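Local coordinates for protein mycolic acid synthase (Mycobacterium tuberculosis, PDB 1L1E) that probably converts a double bond of alpha mycolic acids into a cyclopropane ring, using a methylene group from S-adenosyl-L-methionine, at residues G219-Q229 against G276-K287. Residues are numbered along the deposited sequence; the frame is centred on the assembly and turned at random.
Sequences GFRVTAVQSLQ and GYTDVDQFTLEK
Arg221 and Glu286 exchange N-H and C=O bonds in both directions, as do Gln226 and Gln282, pairing strand 221-227 antiparallel to strand 279-286 at the edge of the Rossmann-like class I methyltransferase sheet (strand order 3-2-1-4-5-7-6); strand 221-227 ends the sheet, while 279-286 also bonds to strand 163-170. Further along, Leu228 N meets Val280 O at 2.7 Å. Between Val222 and Ala224 the register slips by one residue: two residues of one strand, Thr223 and Ala224, sit opposite the single Thr284 of the other, which makes a classic beta bulge. Here Ala224 O accepts Thr284 N at 2.9 Å, whereas Thr223 N reaches Thr284 O by a weak bond.

Apolar contacts line the face carrying Val222, Val225, Phe283 and Leu285, which helix 208-216 packs against. Val222 CG2 presses on Leu285 CD2 at 3.4 Å, tighter than usual, the two side chains running alongside each other. Leu285 CB lies over one face of the Phe220 ring, a CH-pi contact 4.2 Å from its centroid; the ring's edge meets Glu286 O.

On the Thr284 face, Arg221 NH2 forms a salt bridge with Glu286 OE1 at 3.2 Å, arriving from above the carboxylate plane. The bend at chi3 turns the guanidinium back over Glu286 CB. Gln226 OE1 and Gln282 OE1 share Lys59 NZ.

At the other end, the Gln229 amide stacks on the Asp279 carboxylate, their planes 13° apart. With CG anti to the backbone N (chi1 -172°), the extended Gln229 chain carries NE2 to Thr278 O at 3.0 Å, an almost straight bond (176°).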
loop_
_atom_site.group_PDB
_atom_site.type_symbol
_atom_site.label_atom_id
_atom_site.label_comp_id
_atom_site.label_asym_id
_atom_site.label_seq_id
_atom_site.Cartn_x
_atom_site.Cartn_y
_atom_site.Cartn_z
ATOM N N GLY A 219 -0.590 16.863 -15.241
ATOM C CA GLY A 219 -1.841 17.585 -15.104
ATOM C C GLY A 219 -2.528 17.454 -13.751
ATOM O O GLY A 219 -3.497 18.158 -13.479
ATOM N N PHE A 220 -2.037 16.553 -12.905
ATOM C CA PHE A 220 -2.629 16.345 -11.590
ATOM C C PHE A 220 -2.404 17.505 -10.639
ATOM O O PHE A 220 -1.345 18.145 -10.626
ATOM C CB PHE A 220 -2.066 15.084 -10.926
ATOM C CG PHE A 220 -2.750 13.807 -11.331
ATOM C CD1 PHE A 220 -2.001 12.694 -11.696
ATOM C CD2 PHE A 220 -4.138 13.685 -11.259
ATOM C CE1 PHE A 220 -2.622 11.472 -11.978
ATOM C CE2 PHE A 220 -4.765 12.473 -11.535
ATOM C CZ PHE A 220 -4.000 11.359 -11.897
ATOM N N ARG A 221 -3.426 17.767 -9.839
ATOM C CA ARG A 221 -3.354 18.793 -8.821
ATOM C C ARG A 221 -3.381 18.027 -7.496
ATOM O O ARG A 221 -4.292 17.228 -7.250
ATOM C CB ARG A 221 -4.558 19.732 -8.929
ATOM C CG ARG A 221 -4.550 20.601 -10.188
ATOM C CD ARG A 221 -5.844 21.378 -10.361
ATOM N NE ARG A 221 -6.994 20.493 -10.509
ATOM C CZ ARG A 221 -7.973 20.389 -9.612
ATOM N NH1 ARG A 221 -7.941 21.119 -8.504
ATOM N NH2 ARG A 221 -8.983 19.552 -9.820
ATOM N N VAL A 222 -2.368 18.235 -6.660
ATOM C CA VAL A 222 -2.310 17.575 -5.367
ATOM C C VAL A 222 -3.143 18.418 -4.418
ATOM O O VAL A 222 -2.665 19.420 -3.885
ATOM C CB VAL A 222 -0.871 17.503 -4.840
ATOM C CG1 VAL A 222 -0.849 16.827 -3.480
ATOM C CG2 VAL A 222 -0.001 16.760 -5.836
ATOM N N THR A 223 -4.388 18.009 -4.207
ATOM C CA THR A 223 -5.304 18.758 -3.349
ATOM C C THR A 223 -5.288 18.426 -1.853
ATOM O O THR A 223 -5.869 19.160 -1.043
ATOM C CB THR A 223 -6.752 18.623 -3.860
ATOM O OG1 THR A 223 -7.107 17.237 -3.918
ATOM C CG2 THR A 223 -6.880 19.231 -5.260
ATOM N N ALA A 224 -4.634 17.329 -1.486
ATOM C CA ALA A 224 -4.557 16.932 -0.087
ATOM C C ALA A 224 -3.421 15.949 0.187
ATOM O O ALA A 224 -3.058 15.133 -0.667
ATOM C CB ALA A 224 -5.898 16.318 0.357
ATOM N N VAL A 225 -2.840 16.052 1.376
ATOM C CA VAL A 225 -1.773 15.145 1.788
ATOM C C VAL A 225 -1.956 14.876 3.276
ATOM O O VAL A 225 -2.245 15.791 4.050
ATOM C CB VAL A 225 -0.360 15.740 1.589
ATOM C CG1 VAL A 225 0.676 14.624 1.716
ATOM C CG2 VAL A 225 -0.252 16.423 0.245
ATOM N N GLN A 226 -1.796 13.621 3.671
ATOM C CA GLN A 226 -1.947 13.247 5.069
ATOM C C GLN A 226 -0.849 12.280 5.423
ATOM O O GLN A 226 -0.638 11.306 4.710
ATOM C CB GLN A 226 -3.317 12.588 5.309
ATOM C CG GLN A 226 -3.472 11.945 6.698
ATOM C CD GLN A 226 -4.931 11.604 7.013
ATOM O OE1 GLN A 226 -5.795 11.687 6.137
ATOM N NE2 GLN A 226 -5.204 11.220 8.263
ATOM N N SER A 227 -0.127 12.557 6.507
ATOM C CA SER A 227 0.943 11.664 6.934
ATOM C C SER A 227 0.415 10.692 7.986
ATOM O O SER A 227 -0.420 11.052 8.815
ATOM C CB SER A 227 2.115 12.464 7.506
ATOM O OG SER A 227 1.690 13.249 8.600
ATOM N N LEU A 228 0.903 9.458 7.944
ATOM C CA LEU A 228 0.486 8.419 8.882
ATOM C C LEU A 228 1.701 7.788 9.541
ATOM O O LEU A 228 1.675 6.627 9.942
ATOM C CB LEU A 228 -0.300 7.342 8.132
ATOM C CG LEU A 228 -1.649 7.803 7.575
ATOM C CD1 LEU A 228 -2.235 6.706 6.707
ATOM C CD2 LEU A 228 -2.594 8.141 8.730
ATOM N N GLN A 229 2.767 8.571 9.651
ATOM C CA GLN A 229 4.022 8.104 10.220
ATOM C C GLN A 229 3.933 7.150 11.414
ATOM O O GLN A 229 4.419 6.012 11.342
ATOM C CB GLN A 229 4.882 9.315 10.593
ATOM C CG GLN A 229 6.299 8.978 11.032
ATOM C CD GLN A 229 7.149 10.224 11.171
ATOM O OE1 GLN A 229 6.829 11.121 11.950
ATOM N NE2 GLN A 229 8.233 10.295 10.400
ATOM N N GLY A 276 11.314 8.943 12.860
ATOM C CA GLY A 276 11.167 9.915 11.787
ATOM C C GLY A 276 12.069 9.816 10.572
ATOM O O GLY A 276 12.148 10.771 9.802
ATOM N N TYR A 277 12.747 8.686 10.389
ATOM C CA TYR A 277 13.634 8.502 9.235
ATOM C C TYR A 277 12.862 8.287 7.938
ATOM O O TYR A 277 13.387 8.511 6.840
ATOM C CB TYR A 277 14.568 7.313 9.460
ATOM C CG TYR A 277 15.644 7.593 10.474
ATOM C CD1 TYR A 277 15.401 7.455 11.837
ATOM C CD2 TYR A 277 16.896 8.043 10.071
ATOM C CE1 TYR A 277 16.385 7.758 12.778
ATOM C CE2 TYR A 277 17.878 8.354 10.998
ATOM C CZ TYR A 277 17.623 8.209 12.346
ATOM O OH TYR A 277 18.616 8.506 13.252
ATOM N N THR A 278 11.620 7.836 8.070
ATOM C CA THR A 278 10.765 7.600 6.916
ATOM C C THR A 278 9.330 7.970 7.289
ATOM O O THR A 278 9.012 8.112 8.465
ATOM C CB THR A 278 10.847 6.120 6.460
ATOM O OG1 THR A 278 10.424 5.257 7.521
ATOM C CG2 THR A 278 12.276 5.767 6.092
ATOM N N ASP A 279 8.468 8.135 6.291
ATOM C CA ASP A 279 7.077 8.507 6.542
ATOM C C ASP A 279 6.164 7.767 5.558
ATOM O O ASP A 279 6.637 7.083 4.644
ATOM C CB ASP A 279 6.910 10.025 6.354
ATOM C CG ASP A 279 5.773 10.616 7.190
ATOM O OD1 ASP A 279 4.680 10.023 7.257
ATOM O OD2 ASP A 279 5.973 11.702 7.772
ATOM N N VAL A 280 4.856 7.893 5.767
ATOM C CA VAL A 280 3.862 7.283 4.881
ATOM C C VAL A 280 2.811 8.362 4.651
ATOM O O VAL A 280 2.205 8.864 5.602
ATOM C CB VAL A 280 3.192 6.048 5.508
ATOM C CG1 VAL A 280 2.006 5.606 4.648
ATOM C CG2 VAL A 280 4.191 4.911 5.609
ATOM N N ASP A 281 2.603 8.715 3.386
ATOM C CA ASP A 281 1.662 9.760 3.021
ATOM C C ASP A 281 0.555 9.278 2.087
ATOM O O ASP A 281 0.742 8.349 1.297
ATOM C CB ASP A 281 2.399 10.904 2.318
ATOM C CG ASP A 281 3.044 11.901 3.289
ATOM O OD1 ASP A 281 3.069 11.650 4.508
ATOM O OD2 ASP A 281 3.540 12.943 2.810
ATOM N N GLN A 282 -0.597 9.927 2.188
ATOM C CA GLN A 282 -1.718 9.629 1.321
ATOM C C GLN A 282 -1.904 10.916 0.530
ATOM O O GLN A 282 -2.187 11.974 1.105
ATOM C CB GLN A 282 -2.996 9.324 2.120
ATOM C CG GLN A 282 -3.009 7.993 2.896
ATOM C CD GLN A 282 -4.436 7.483 3.149
ATOM O OE1 GLN A 282 -5.383 8.269 3.220
ATOM N NE2 GLN A 282 -4.588 6.166 3.286
ATOM N N PHE A 283 -1.715 10.830 -0.785
ATOM C CA PHE A 283 -1.863 11.988 -1.654
ATOM C C PHE A 283 -3.176 11.915 -2.400
ATOM O O PHE A 283 -3.479 10.910 -3.045
ATOM C CB PHE A 283 -0.747 12.048 -2.704
ATOM C CG PHE A 283 0.642 12.119 -2.132
ATOM C CD1 PHE A 283 1.322 10.963 -1.785
ATOM C CD2 PHE A 283 1.285 13.348 -1.982
ATOM C CE1 PHE A 283 2.631 11.020 -1.299
ATOM C CE2 PHE A 283 2.590 13.417 -1.499
ATOM C CZ PHE A 283 3.266 12.252 -1.158
ATOM N N THR A 284 -3.964 12.976 -2.310
ATOM C CA THR A 284 -5.204 13.012 -3.039
ATOM C C THR A 284 -4.884 13.848 -4.269
ATOM O O THR A 284 -4.467 15.003 -4.157
ATOM C CB THR A 284 -6.332 13.669 -2.230
ATOM O OG1 THR A 284 -6.536 12.939 -1.009
ATOM C CG2 THR A 284 -7.625 13.655 -3.042
ATOM N N LEU A 285 -5.052 13.249 -5.438
ATOM C CA LEU A 285 -4.763 13.938 -6.688
ATOM C C LEU A 285 -6.009 14.054 -7.564
ATOM O O LEU A 285 -6.694 13.063 -7.822
ATOM C CB LEU A 285 -3.675 13.179 -7.444
ATOM C CG LEU A 285 -2.503 12.683 -6.596
ATOM C CD1 LEU A 285 -1.600 11.837 -7.458
ATOM C CD2 LEU A 285 -1.750 13.849 -5.997
ATOM N N GLU A 286 -6.300 15.267 -8.016
ATOM C CA GLU A 286 -7.462 15.502 -8.867
ATOM C C GLU A 286 -7.038 15.779 -10.306
ATOM O O GLU A 286 -6.105 16.544 -10.549
ATOM C CB GLU A 286 -8.278 16.679 -8.341
ATOM C CG GLU A 286 -9.033 16.377 -7.056
ATOM C CD GLU A 286 -9.968 17.500 -6.666
ATOM O OE1 GLU A 286 -10.698 17.981 -7.552
ATOM O OE2 GLU A 286 -9.978 17.895 -5.483
ATOM N N LYS A 287 -7.722 15.151 -11.258
ATOM C CA LYS A 287 -7.403 15.340 -12.671
ATOM C C LYS A 287 -7.718 16.773 -13.079
ATOM O O LYS A 287 -8.501 17.453 -12.415
ATOM C CB LYS A 287 -8.208 14.362 -13.533
ATOM C CG LYS A 287 -7.984 14.524 -15.033
ATOM C CD LYS A 287 -8.448 13.302 -15.815
ATOM C CE LYS A 287 -8.124 13.456 -17.296
ATOM N NZ LYS A 287 -8.251 12.190 -18.073
#